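Local coordinates for protein subdomain of Desmoplakin Carboxy-Terminal domain (DPCT) (Homo sapiens, PDB 1LM5) that binds intermediate filaments as a plakin-repeat fragment of the desmoplakin tail, probably helping to anchor the filaments at desmosomes, at residues S9-I14 / I175-A180; G39-E44 / A163-C168; R117-Q122 / G126-P131; N182-E187 / G191-E196. All coordinates share one frame; numbering follows the deposited sequence.

Contact 1. Residues S9-I14 / I175-A180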
loop_
_atom_site.group_PDB
_atom_site.type_symbol
_atom_site.label_atom_id
_atom_site.label_comp_id
_atom_site.label_asym_id
_atom_site.label_seq_id
_atom_site.Cartn_x
_atom_site.Cartn_y
_atom_site.Cartn_z
ATOM N N SER B 9 -11.200 2.954 -3.952
ATOM C CA SER B 9 -11.060 1.647 -3.340
ATOM C C SER B 9 -11.705 0.626 -4.262
ATOM O O SER B 9 -12.617 0.952 -5.026
ATOM C CB SER B 9 -11.804 1.639 -2.014
ATOM O OG SER B 9 -13.134 2.096 -2.234
ATOM N N PRO B 10 -11.236 -0.627 -4.215
ATOM C CA PRO B 10 -11.845 -1.631 -5.083
ATOM C C PRO B 10 -13.269 -1.910 -4.598
ATOM O O PRO B 10 -13.586 -1.735 -3.414
ATOM C CB PRO B 10 -10.960 -2.862 -4.880
ATOM C CG PRO B 10 -9.646 -2.299 -4.440
ATOM C CD PRO B 10 -10.063 -1.179 -3.511
ATOM N N ILE B 11 -14.127 -2.320 -5.513
ATOM C CA ILE B 11 -15.484 -2.670 -5.141
ATOM C C ILE B 11 -15.304 -3.846 -4.199
ATOM O O ILE B 11 -14.639 -4.825 -4.533
ATOM C CB ILE B 11 -16.273 -3.072 -6.373
ATOM C CG1 ILE B 11 -16.458 -1.829 -7.251
ATOM C CG2 ILE B 11 -17.606 -3.695 -5.979
ATOM C CD1 ILE B 11 -16.979 -2.119 -8.619
ATOM N N ALA B 12 -15.895 -3.750 -3.016
ATOM C CA ALA B 12 -15.734 -4.783 -2.012
ATOM C C ALA B 12 -16.805 -5.843 -2.004
ATOM O O ALA B 12 -16.524 -7.014 -1.767
ATOM C CB ALA B 12 -15.669 -4.139 -0.636
ATOM N N ALA B 13 -18.036 -5.429 -2.255
ATOM C CA ALA B 13 -19.137 -6.353 -2.199
ATOM C C ALA B 13 -20.335 -5.881 -2.987
ATOM O O ALA B 13 -20.288 -4.882 -3.702
ATOM C CB ALA B 13 -19.522 -6.588 -0.748
ATOM N N ILE B 14 -21.431 -6.589 -2.786
ATOM C CA ILE B 14 -22.657 -6.346 -3.505
ATOM C C ILE B 14 -23.780 -5.867 -2.618
ATOM O O ILE B 14 -23.886 -6.274 -1.469
ATOM C CB ILE B 14 -23.093 -7.655 -4.159
ATOM C CG1 ILE B 14 -21.990 -8.129 -5.105
ATOM C CG2 ILE B 14 -24.424 -7.480 -4.861
ATOM C CD1 ILE B 14 -21.794 -7.222 -6.286
ATOM N N ILE B 175 -20.107 -3.012 -18.562
ATOM C CA ILE B 175 -19.434 -1.826 -18.080
ATOM C C ILE B 175 -18.021 -2.192 -17.710
ATOM O O ILE B 175 -17.701 -3.362 -17.542
ATOM C CB ILE B 175 -20.115 -1.270 -16.822
ATOM C CG1 ILE B 175 -20.026 -2.293 -15.682
ATOM C CG2 ILE B 175 -21.573 -0.935 -17.125
ATOM C CD1 ILE B 175 -20.558 -1.780 -14.353
ATOM N N SER B 176 -17.180 -1.181 -17.593
ATOM C CA SER B 176 -15.798 -1.397 -17.227
ATOM C C SER B 176 -15.729 -1.306 -15.719
ATOM O O SER B 176 -16.715 -0.961 -15.052
ATOM C CB SER B 176 -14.910 -0.308 -17.831
ATOM O OG SER B 176 -15.123 0.931 -17.176
ATOM N N TYR B 177 -14.560 -1.600 -15.182
ATOM C CA TYR B 177 -14.380 -1.507 -13.751
ATOM C C TYR B 177 -14.457 -0.052 -13.328
ATOM O O TYR B 177 -14.922 0.262 -12.232
ATOM C CB TYR B 177 -13.033 -2.084 -13.341
ATOM C CG TYR B 177 -12.987 -2.379 -11.862
ATOM C CD1 TYR B 177 -13.646 -3.489 -11.345
ATOM C CD2 TYR B 177 -12.300 -1.547 -10.984
ATOM C CE1 TYR B 177 -13.626 -3.774 -9.987
ATOM C CE2 TYR B 177 -12.268 -1.823 -9.615
ATOM C CZ TYR B 177 -12.934 -2.944 -9.131
ATOM O OH TYR B 177 -12.874 -3.262 -7.796
ATOM N N LYS B 178 -13.969 0.831 -14.190
ATOM C CA LYS B 178 -14.015 2.259 -13.930
ATOM C C LYS B 178 -15.492 2.629 -13.774
ATOM O O LYS B 178 -15.876 3.354 -12.852
ATOM C CB LYS B 178 -13.387 3.009 -15.108
ATOM C CG LYS B 178 -13.744 4.474 -15.209
ATOM C CD LYS B 178 -13.018 5.327 -14.203
ATOM C CE LYS B 178 -13.119 6.791 -14.617
ATOM N NZ LYS B 178 -12.459 7.696 -13.634
ATOM N N ASP B 179 -16.319 2.125 -14.683
ATOM C CA ASP B 179 -17.755 2.384 -14.623
ATOM C C ASP B 179 -18.325 1.835 -13.331
ATOM O O ASP B 179 -19.158 2.467 -12.699
ATOM C CB ASP B 179 -18.496 1.693 -15.765
ATOM C CG ASP B 179 -18.156 2.266 -17.116
ATOM O OD1 ASP B 179 -18.159 1.493 -18.092
ATOM O OD2 ASP B 179 -17.901 3.484 -17.200
ATOM N N ALA B 180 -17.893 0.630 -12.976
ATOM C CA ALA B 180 -18.368 -0.028 -11.776
ATOM C C ALA B 180 -18.097 0.846 -10.558
ATOM O O ALA B 180 -18.965 1.020 -9.719
ATOM C CB ALA B 180 -17.693 -1.381 -11.621
HETATM O O HOH W 1 -13.886 -5.506 -7.049
#

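Contact 2. Residues G39-E44 / A163-C168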
loop_
_atom_site.group_PDB
_atom_site.type_symbol
_atom_site.label_atom_id
_atom_site.label_comp_id
_atom_site.label_asym_id
_atom_site.label_seq_id
_atom_site.Cartn_x
_atom_site.Cartn_y
_atom_site.Cartn_z
ATOM N N GLY B 39 -18.607 -11.612 -11.447
ATOM C CA GLY B 39 -18.244 -11.814 -10.060
ATOM C C GLY B 39 -16.781 -12.190 -9.961
ATOM O O GLY B 39 -16.049 -11.694 -9.109
ATOM N N GLN B 40 -16.339 -13.080 -10.841
ATOM C CA GLN B 40 -14.944 -13.472 -10.816
ATOM C C GLN B 40 -14.062 -12.251 -11.016
ATOM O O GLN B 40 -13.056 -12.077 -10.351
ATOM C CB GLN B 40 -14.639 -14.469 -11.932
ATOM C CG GLN B 40 -13.171 -14.832 -12.002
ATOM C CD GLN B 40 -12.897 -15.806 -13.124
ATOM O OE1 GLN B 40 -13.661 -16.753 -13.324
ATOM N NE2 GLN B 40 -11.806 -15.592 -13.851
ATOM N N ARG B 41 -14.446 -11.397 -11.947
ATOM C CA ARG B 41 -13.633 -10.234 -12.222
ATOM C C ARG B 41 -13.643 -9.254 -11.087
ATOM O O ARG B 41 -12.630 -8.632 -10.821
ATOM C CB ARG B 41 -14.070 -9.607 -13.533
ATOM C CG ARG B 41 -13.616 -10.501 -14.652
ATOM C CD ARG B 41 -14.189 -10.181 -15.988
ATOM N NE ARG B 41 -13.679 -11.180 -16.914
ATOM C CZ ARG B 41 -13.956 -11.217 -18.210
ATOM N NH1 ARG B 41 -14.751 -10.301 -18.750
ATOM N NH2 ARG B 41 -13.420 -12.170 -18.961
ATOM N N LEU B 42 -14.768 -9.125 -10.391
ATOM C CA LEU B 42 -14.782 -8.211 -9.257
ATOM C C LEU B 42 -13.835 -8.785 -8.217
ATOM O O LEU B 42 -13.144 -8.040 -7.530
ATOM C CB LEU B 42 -16.177 -8.080 -8.661
ATOM C CG LEU B 42 -17.142 -7.356 -9.597
ATOM C CD1 LEU B 42 -18.521 -7.357 -8.978
ATOM C CD2 LEU B 42 -16.650 -5.947 -9.858
ATOM N N LEU B 43 -13.818 -10.113 -8.106
ATOM C CA LEU B 43 -12.937 -10.783 -7.147
ATOM C C LEU B 43 -11.490 -10.656 -7.618
ATOM O O LEU B 43 -10.585 -10.522 -6.807
ATOM C CB LEU B 43 -13.285 -12.271 -7.011
ATOM C CG LEU B 43 -14.231 -12.825 -5.938
ATOM C CD1 LEU B 43 -14.555 -11.774 -4.900
ATOM C CD2 LEU B 43 -15.460 -13.388 -6.586
ATOM N N GLU B 44 -11.267 -10.712 -8.927
ATOM C CA GLU B 44 -9.901 -10.571 -9.425
ATOM C C GLU B 44 -9.395 -9.197 -9.044
ATOM O O GLU B 44 -8.266 -9.044 -8.609
ATOM C CB GLU B 44 -9.850 -10.714 -10.944
ATOM C CG GLU B 44 -10.184 -12.100 -11.436
ATOM C CD GLU B 44 -10.232 -12.166 -12.940
ATOM O OE1 GLU B 44 -10.515 -11.124 -13.568
ATOM O OE2 GLU B 44 -10.007 -13.262 -13.487
ATOM N N ALA B 163 -12.091 -1.772 -21.591
ATOM C CA ALA B 163 -13.027 -2.748 -22.119
ATOM C C ALA B 163 -14.162 -2.960 -21.116
ATOM O O ALA B 163 -13.934 -2.968 -19.914
ATOM C CB ALA B 163 -12.307 -4.059 -22.380
ATOM N N LYS B 164 -15.381 -3.123 -21.614
ATOM C CA LYS B 164 -16.542 -3.345 -20.745
ATOM C C LYS B 164 -16.537 -4.821 -20.365
ATOM O O LYS B 164 -17.304 -5.622 -20.898
ATOM C CB LYS B 164 -17.827 -2.992 -21.494
ATOM C CG LYS B 164 -17.833 -1.586 -22.097
ATOM C CD LYS B 164 -17.647 -0.508 -21.028
ATOM C CE LYS B 164 -17.785 0.897 -21.602
ATOM N NZ LYS B 164 -17.565 1.961 -20.567
ATOM N N ILE B 165 -15.660 -5.173 -19.432
ATOM C CA ILE B 165 -15.498 -6.557 -19.010
ATOM C C ILE B 165 -16.482 -7.033 -17.958
ATOM O O ILE B 165 -16.455 -8.196 -17.564
ATOM C CB ILE B 165 -14.074 -6.784 -18.466
ATOM C CG1 ILE B 165 -13.861 -5.932 -17.214
ATOM C CG2 ILE B 165 -13.050 -6.421 -19.535
ATOM C CD1 ILE B 165 -12.506 -6.124 -16.566
ATOM N N LEU B 166 -17.351 -6.143 -17.496
ATOM C CA LEU B 166 -18.303 -6.525 -16.469
ATOM C C LEU B 166 -19.742 -6.368 -16.907
ATOM O O LEU B 166 -20.061 -5.528 -17.745
ATOM C CB LEU B 166 -18.111 -5.666 -15.216
ATOM C CG LEU B 166 -16.691 -5.435 -14.695
ATOM C CD1 LEU B 166 -16.759 -4.603 -13.419
ATOM C CD2 LEU B 166 -16.011 -6.766 -14.426
ATOM N N THR B 167 -20.608 -7.193 -16.342
ATOM C CA THR B 167 -22.021 -7.065 -16.606
ATOM C C THR B 167 -22.475 -6.380 -15.336
ATOM O O THR B 167 -22.374 -6.954 -14.256
ATOM C CB THR B 167 -22.720 -8.414 -16.720
ATOM O OG1 THR B 167 -22.257 -9.088 -17.894
ATOM C CG2 THR B 167 -24.220 -8.217 -16.797
ATOM N N CYS B 168 -22.918 -5.135 -15.463
ATOM C CA CYS B 168 -23.389 -4.369 -14.318
ATOM C C CYS B 168 -24.485 -5.211 -13.677
ATOM O O CYS B 168 -25.491 -5.512 -14.311
ATOM C CB CYS B 168 -23.955 -3.024 -14.786
ATOM S SG CYS B 168 -24.458 -1.922 -13.460
#

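Contact 3. Residues R117-Q122 / G126-P131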
loop_
_atom_site.group_PDB
_atom_site.type_symbol
_atom_site.label_atom_id
_atom_site.label_comp_id
_atom_site.label_asym_id
_atom_site.label_seq_id
_atom_site.Cartn_x
_atom_site.Cartn_y
_atom_site.Cartn_z
ATOM N N ARG B 117 -6.836 -6.764 -17.503
ATOM C CA ARG B 117 -7.864 -6.574 -16.489
ATOM C C ARG B 117 -7.166 -6.224 -15.188
ATOM O O ARG B 117 -7.523 -5.270 -14.503
ATOM C CB ARG B 117 -8.653 -7.861 -16.242
ATOM C CG ARG B 117 -9.656 -8.245 -17.285
ATOM C CD ARG B 117 -10.747 -9.099 -16.643
ATOM N NE ARG B 117 -10.243 -10.342 -16.069
ATOM C CZ ARG B 117 -9.893 -11.411 -16.780
ATOM N NH1 ARG B 117 -9.993 -11.391 -18.104
ATOM N NH2 ARG B 117 -9.447 -12.500 -16.173
ATOM N N PHE B 118 -6.163 -7.027 -14.850
ATOM C CA PHE B 118 -5.446 -6.857 -13.603
ATOM C C PHE B 118 -4.769 -5.496 -13.506
ATOM O O PHE B 118 -4.876 -4.809 -12.492
ATOM C CB PHE B 118 -4.436 -7.992 -13.450
ATOM C CG PHE B 118 -5.047 -9.367 -13.522
ATOM C CD1 PHE B 118 -4.249 -10.476 -13.787
ATOM C CD2 PHE B 118 -6.416 -9.562 -13.305
ATOM C CE1 PHE B 118 -4.794 -11.757 -13.832
ATOM C CE2 PHE B 118 -6.971 -10.838 -13.351
ATOM C CZ PHE B 118 -6.147 -11.945 -13.618
ATOM N N LEU B 119 -4.073 -5.107 -14.562
ATOM C CA LEU B 119 -3.418 -3.807 -14.567
ATOM C C LEU B 119 -4.432 -2.692 -14.357
ATOM O O LEU B 119 -4.190 -1.740 -13.612
ATOM C CB LEU B 119 -2.689 -3.593 -15.892
ATOM C CG LEU B 119 -1.560 -4.581 -16.145
ATOM C CD1 LEU B 119 -1.008 -4.378 -17.561
ATOM C CD2 LEU B 119 -0.477 -4.367 -15.117
ATOM N N GLU B 120 -5.577 -2.812 -15.009
ATOM C CA GLU B 120 -6.606 -1.797 -14.875
ATOM C C GLU B 120 -7.191 -1.764 -13.478
ATOM O O GLU B 120 -7.402 -0.697 -12.911
ATOM C CB GLU B 120 -7.697 -2.037 -15.899
ATOM C CG GLU B 120 -7.158 -1.915 -17.318
ATOM C CD GLU B 120 -8.149 -2.359 -18.347
ATOM O OE1 GLU B 120 -9.127 -3.046 -17.974
ATOM O OE2 GLU B 120 -7.937 -2.038 -19.534
ATOM N N PHE B 121 -7.454 -2.943 -12.934
ATOM C CA PHE B 121 -7.992 -3.042 -11.593
ATOM C C PHE B 121 -7.049 -2.317 -10.642
ATOM O O PHE B 121 -7.481 -1.537 -9.804
ATOM C CB PHE B 121 -8.081 -4.501 -11.158
ATOM C CG PHE B 121 -9.123 -5.297 -11.886
ATOM C CD1 PHE B 121 -8.973 -6.675 -12.022
ATOM C CD2 PHE B 121 -10.265 -4.689 -12.395
ATOM C CE1 PHE B 121 -9.955 -7.441 -12.655
ATOM C CE2 PHE B 121 -11.257 -5.440 -13.033
ATOM C CZ PHE B 121 -11.100 -6.821 -13.163
ATOM N N GLN B 122 -5.754 -2.595 -10.770
ATOM C CA GLN B 122 -4.779 -1.964 -9.892
ATOM C C GLN B 122 -4.739 -0.470 -10.147
ATOM O O GLN B 122 -4.849 0.335 -9.225
ATOM C CB GLN B 122 -3.389 -2.575 -10.111
ATOM C CG GLN B 122 -3.316 -4.056 -9.760
ATOM C CD GLN B 122 -1.970 -4.681 -10.092
ATOM O OE1 GLN B 122 -1.137 -4.077 -10.772
ATOM N NE2 GLN B 122 -1.760 -5.909 -9.624
ATOM N N GLY B 126 -5.576 2.937 -7.286
ATOM C CA GLY B 126 -4.416 3.511 -6.632
ATOM C C GLY B 126 -3.122 3.457 -7.407
ATOM O O GLY B 126 -2.270 4.325 -7.240
ATOM N N GLY B 127 -2.961 2.446 -8.252
ATOM C CA GLY B 127 -1.739 2.348 -9.017
ATOM C C GLY B 127 -1.307 0.914 -9.169
ATOM O O GLY B 127 -1.709 0.049 -8.393
ATOM N N LEU B 128 -0.472 0.663 -10.167
ATOM C CA LEU B 128 0.009 -0.675 -10.421
ATOM C C LEU B 128 0.774 -1.200 -9.232
ATOM O O LEU B 128 1.405 -0.438 -8.495
ATOM C CB LEU B 128 0.913 -0.698 -11.645
ATOM C CG LEU B 128 0.257 -0.248 -12.947
ATOM C CD1 LEU B 128 1.201 -0.557 -14.095
ATOM C CD2 LEU B 128 -1.072 -0.973 -13.129
ATOM N N VAL B 129 0.713 -2.514 -9.062
ATOM C CA VAL B 129 1.392 -3.177 -7.969
ATOM C C VAL B 129 2.780 -3.636 -8.373
ATOM O O VAL B 129 2.968 -4.210 -9.443
ATOM C CB VAL B 129 0.607 -4.417 -7.510
ATOM C CG1 VAL B 129 1.399 -5.188 -6.461
ATOM C CG2 VAL B 129 -0.744 -3.995 -6.958
ATOM N N ASP B 130 3.757 -3.356 -7.521
ATOM C CA ASP B 130 5.106 -3.835 -7.765
ATOM C C ASP B 130 5.220 -5.074 -6.873
ATOM O O ASP B 130 5.299 -4.960 -5.656
ATOM C CB ASP B 130 6.145 -2.804 -7.345
ATOM C CG ASP B 130 7.550 -3.335 -7.482
ATOM O OD1 ASP B 130 7.701 -4.518 -7.863
ATOM O OD2 ASP B 130 8.495 -2.574 -7.214
ATOM N N PRO B 131 5.203 -6.276 -7.470
ATOM C CA PRO B 131 5.299 -7.539 -6.727
ATOM C C PRO B 131 6.545 -7.595 -5.846
ATOM O O PRO B 131 6.557 -8.275 -4.822
ATOM C CB PRO B 131 5.350 -8.594 -7.834
ATOM C CG PRO B 131 4.681 -7.923 -8.988
ATOM C CD PRO B 131 5.205 -6.527 -8.919
HETATM O O HOH W 2 1.404 -4.545 -11.519
#

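Contact 4. Residues N182-E187 / G191-E196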
loop_
_atom_site.group_PDB
_atom_site.type_symbol
_atom_site.label_atom_id
_atom_site.label_comp_id
_atom_site.label_asym_id
_atom_site.label_seq_id
_atom_site.Cartn_x
_atom_site.Cartn_y
_atom_site.Cartn_z
ATOM N N ASN B 182 -17.697 4.035 -10.519
ATOM C CA ASN B 182 -18.529 5.226 -10.600
ATOM C C ASN B 182 -19.995 4.949 -10.287
ATOM O O ASN B 182 -20.723 5.845 -9.871
ATOM C CB ASN B 182 -18.385 5.872 -11.975
ATOM C CG ASN B 182 -17.120 6.688 -12.087
ATOM O OD1 ASN B 182 -16.910 7.627 -11.315
ATOM N ND2 ASN B 182 -16.261 6.332 -13.039
ATOM N N ARG B 183 -20.419 3.703 -10.479
ATOM C CA ARG B 183 -21.802 3.306 -10.214
ATOM C C ARG B 183 -21.937 2.648 -8.852
ATOM O O ARG B 183 -23.022 2.227 -8.462
ATOM C CB ARG B 183 -22.273 2.338 -11.300
ATOM C CG ARG B 183 -22.469 3.014 -12.636
ATOM C CD ARG B 183 -22.508 2.044 -13.797
ATOM N NE ARG B 183 -22.651 2.779 -15.049
ATOM C CZ ARG B 183 -23.747 3.450 -15.396
ATOM N NH1 ARG B 183 -24.802 3.467 -14.590
ATOM N NH2 ARG B 183 -23.777 4.127 -16.534
ATOM N N SER B 184 -20.829 2.559 -8.130
ATOM C CA SER B 184 -20.828 1.943 -6.813
ATOM C C SER B 184 -21.214 2.956 -5.749
ATOM O O SER B 184 -21.156 4.165 -5.964
ATOM C CB SER B 184 -19.440 1.388 -6.488
ATOM O OG SER B 184 -18.499 2.450 -6.395
ATOM N N MET B 185 -21.614 2.447 -4.596
ATOM C CA MET B 185 -21.999 3.299 -3.484
ATOM C C MET B 185 -21.095 2.932 -2.325
ATOM O O MET B 185 -20.698 1.775 -2.185
ATOM C CB MET B 185 -23.464 3.050 -3.123
ATOM C CG MET B 185 -23.804 1.583 -2.996
ATOM S SD MET B 185 -25.563 1.270 -2.775
ATOM C CE MET B 185 -25.608 0.672 -1.061
ATOM N N VAL B 186 -20.747 3.917 -1.506
ATOM C CA VAL B 186 -19.900 3.643 -0.360
ATOM C C VAL B 186 -20.815 3.355 0.814
ATOM O O VAL B 186 -21.697 4.149 1.134
ATOM C CB VAL B 186 -18.991 4.835 -0.047
ATOM C CG1 VAL B 186 -18.160 4.555 1.201
ATOM C CG2 VAL B 186 -18.087 5.093 -1.232
ATOM N N GLU B 187 -20.626 2.201 1.437
ATOM C CA GLU B 187 -21.444 1.827 2.575
ATOM C C GLU B 187 -21.098 2.792 3.705
ATOM O O GLU B 187 -19.936 2.975 4.042
ATOM C CB GLU B 187 -21.150 0.379 2.965
ATOM C CG GLU B 187 -22.085 -0.190 4.007
ATOM C CD GLU B 187 -21.829 -1.659 4.232
ATOM O OE1 GLU B 187 -20.643 -2.030 4.341
ATOM O OE2 GLU B 187 -22.805 -2.431 4.297
ATOM N N GLY B 191 -17.296 2.112 4.949
ATOM C CA GLY B 191 -16.506 2.758 3.923
ATOM C C GLY B 191 -16.314 1.789 2.767
ATOM O O GLY B 191 -15.639 2.105 1.791
ATOM N N LEU B 192 -16.913 0.607 2.880
ATOM C CA LEU B 192 -16.807 -0.417 1.844
ATOM C C LEU B 192 -17.601 -0.060 0.600
ATOM O O LEU B 192 -18.754 0.370 0.678
ATOM C CB LEU B 192 -17.293 -1.763 2.380
ATOM C CG LEU B 192 -16.385 -2.434 3.404
ATOM C CD1 LEU B 192 -17.057 -3.693 3.943
ATOM C CD2 LEU B 192 -15.056 -2.776 2.739
ATOM N N ARG B 193 -16.978 -0.263 -0.555
ATOM C CA ARG B 193 -17.615 0.058 -1.816
ATOM C C ARG B 193 -18.455 -1.102 -2.300
ATOM O O ARG B 193 -17.963 -2.219 -2.453
ATOM C CB ARG B 193 -16.555 0.412 -2.843
ATOM C CG ARG B 193 -17.085 0.987 -4.120
ATOM C CD ARG B 193 -15.920 1.590 -4.905
ATOM N NE ARG B 193 -15.289 2.660 -4.142
ATOM C CZ ARG B 193 -15.780 3.892 -4.031
ATOM N NH1 ARG B 193 -16.907 4.225 -4.643
ATOM N NH2 ARG B 193 -15.149 4.783 -3.284
ATOM N N LEU B 194 -19.731 -0.821 -2.542
ATOM C CA LEU B 194 -20.673 -1.838 -2.980
ATOM C C LEU B 194 -21.238 -1.531 -4.349
ATOM O O LEU B 194 -21.392 -0.370 -4.722
ATOM C CB LEU B 194 -21.854 -1.935 -2.011
ATOM C CG LEU B 194 -21.583 -1.976 -0.508
ATOM C CD1 LEU B 194 -22.889 -2.284 0.227
ATOM C CD2 LEU B 194 -20.535 -3.028 -0.204
ATOM N N LEU B 195 -21.553 -2.590 -5.081
ATOM C CA LEU B 195 -22.156 -2.472 -6.395
ATOM C C LEU B 195 -23.554 -3.048 -6.238
ATOM O O LEU B 195 -23.706 -4.165 -5.740
ATOM C CB LEU B 195 -21.403 -3.318 -7.409
ATOM C CG LEU B 195 -20.786 -2.657 -8.629
ATOM C CD1 LEU B 195 -20.417 -3.742 -9.633
ATOM C CD2 LEU B 195 -21.746 -1.643 -9.223
ATOM N N GLU B 196 -24.573 -2.300 -6.644
ATOM C CA GLU B 196 -25.931 -2.805 -6.538
ATOM C C GLU B 196 -26.177 -3.927 -7.546
ATOM O O GLU B 196 -25.610 -3.932 -8.637
ATOM C CB GLU B 196 -26.938 -1.684 -6.768
ATOM C CG GLU B 196 -26.954 -0.667 -5.659
ATOM C CD GLU B 196 -28.004 0.410 -5.872
ATOM O OE1 GLU B 196 -28.087 1.319 -5.021
ATOM O OE2 GLU B 196 -28.740 0.347 -6.881
HETATM O O HOH W 3 -24.139 0.279 -7.139
#

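Contact 1. Residues S9-I14 / I175-A180
The phenol oxygen of Y177 meets the backbone of I11 directly: I11 N donates to Y177 OH over 2.8 Å, with an angle of 150° at the hydrogen. A water completes the link, giving a proton to I11 O at 2.7 Å and accepting one from Y177 OH at 2.6 Å, in the plane of the ring at its edge. Near the same edge lies P10 CA, 3.3 Å from Y177 OH. The I11 and Y177 side chains run alongside each other, each heading toward the other's backbone, and I11 CD1 lies 4.0 Å from Y177 CE1. With CG anti to the backbone N (chi1 -163°), Y177 carries its ring away from the first turn of helix 177-183 toward strand 11-16. That turn is closed by a capping box, in which D179 N donates to S176 OG and S176 N returns a bond to D179 OD1; K164 forms a salt bridge with the same carboxylate. F121 packs edge-to-face with the Y177 ring, while L42 touches both Y177 and I11. Accepting one proton and donating another, the buried tyrosine hydroxyl binds the N-H of I11 directly and its C=O through the water.

Contact 2. Residues G39-E44 / A163-C168
R41 leaves its helix with CG anti to the carbonyl carbon (chi1 -72°) and then runs extended from CG to NE, which carries the guanidinium to the backbone of I165. There R41 NH1 donates to I165 O over 3.0 Å. The carbonyl oxygen lies at the edge of the guanidinium, only 7° out of its plane, and the donor in turn sits in the carbonyl plane on a lone pair. Both groups are therefore turned well for the bond, which is itself moderately straight at 158°. The aliphatic part of the arginine is used as well: R41 CB rests on L166 CD2 at 3.6 Å, and R41 CD passes 3.4 Å from I165 O. One residue on, L42 extends its CD2 methyl to L166 CD1 at 3.8 Å, the two leucines lying aslant to each other. L166 thus divides its branches, CD2 against the arginine stem and CD1 against the leucine. I165 CB approaches R41 NH1 at 3.6 Å, and R117 of helix 112-124 packs on both R41 and I165. Y177 closes over L42 and L166 from helix 177-183. I165 and L166 together face I175 in a classic beta bulge, so that helix 36-47 packs against the bulged start of the two-stranded antiparallel hairpin 166-167 and 174-175.

Contact 3. Residues R117-Q122 / G126-P131
Two hydrogen bonds join Q122 to the chain that turns back beside it, one from its backbone and one from its side chain. G127 N donates to Q122 O at 3.0 Å, coming from above the carbonyl plane. V129 N donates to Q122 OE1, also at 3.0 Å; this bond is nearly straight at the hydrogen (170°), yet the donor stands 69° out of the carbonyl plane. A water spans the same gap, giving one proton to Q122 OE1 at 2.7 Å and the other to V129 O at 2.6 Å. The amide nitrogen has its own acceptors, as Q122 NE2 donates to C48 O and A86 O. Van der Waals packing surrounds these bonds. The extended glutamine crosses V129 at about a right angle, with V129 CG2 3.4 Å from Q122 CD. In an apolar pair, L128 CD2 lies 4.0 Å from L119 CD2, and L156 of helix 150-157 touches both leucines. Backbone shape matters too: G126 and G127 have positive phi, and their backbone angles call for glycine, letting the chain leave helix 112-124 and enter strand 129-130 within the plectin repeat. G126 O also accepts from R155 of the second subunit. With both ends of its amide bonded to backbone or water, the buried Q122 side chain is fixed in its rotation and ties V129, and with it strand 129-130, to helix 112-124.

Contact 4. Residues N182-E187 / G191-E196
R193 bends at chi3 and reaches across to the opposing segment, so that V186 and S184 meet its guanidinium in different ways. V186 CG2 lies over one face, 3.6 Å from R193 NH2, whereas the hydroxyl of S184 sits at the edge. R193 NH1 donates to S184 OG over 3.0 Å in an almost straight bond (171°), the acceptor only 1° out of the guanidinium plane. S184 OG is placed for this by its first torsion (chi1 65°), between its own backbone N and carbonyl carbon, and is also bonded to I181 O in the preceding helix; R193 NE turns to S9 OG. Beneath these side chains runs an antiparallel beta hairpin of strands 185-186 and 193-197, the former an outermost strand of a four-stranded mixed sheet. M185 and L194 form a hydrogen-bonded pair, with M185 N to L194 O and L194 N to M185 O both 2.8 Å; V186 and R193 are the non-hydrogen-bonded pair that follows. Toward the turn, E187 N donates to L192 O at 2.7 Å and G191 N to E187 O at 2.9 Å, with G191 at positive phi. M185 and L194 share the other sheet face, where their side chains cross aslant, M185 CG 4.1 Å from L194 CB. Further along, the M185 and E196 side chains are set nearly perpendicular, M185 SD 3.4 Å from E196 OE1. E187 and L192 run alongside in a common direction, while the E187 carboxylate is held by T190 and by a salt bridge to K22.

The centres of contacts 1 and 2 each lie about 8 Å from the centre of the chain and about 8 Å from each other, and the two touch where hairpin 166-167 and 174-175 leads into helix 177-183. Contact 4, with its centre about 8 Å from that of contact 1, shares this helix and the mixed sheet. Contact 3 is nested within the loop closed by contact 2, itself nested within that of contact 1; contact 4 follows later in sequence. The E44-R117 salt bridge joins contacts 2 and 3, whereas contacts 3 and 4 do not touch, their centres about 20 Å apart. Early strand 11-16 and late strand 193-197 are thus neighbours in one sheet, which brings distant parts of the sequence together.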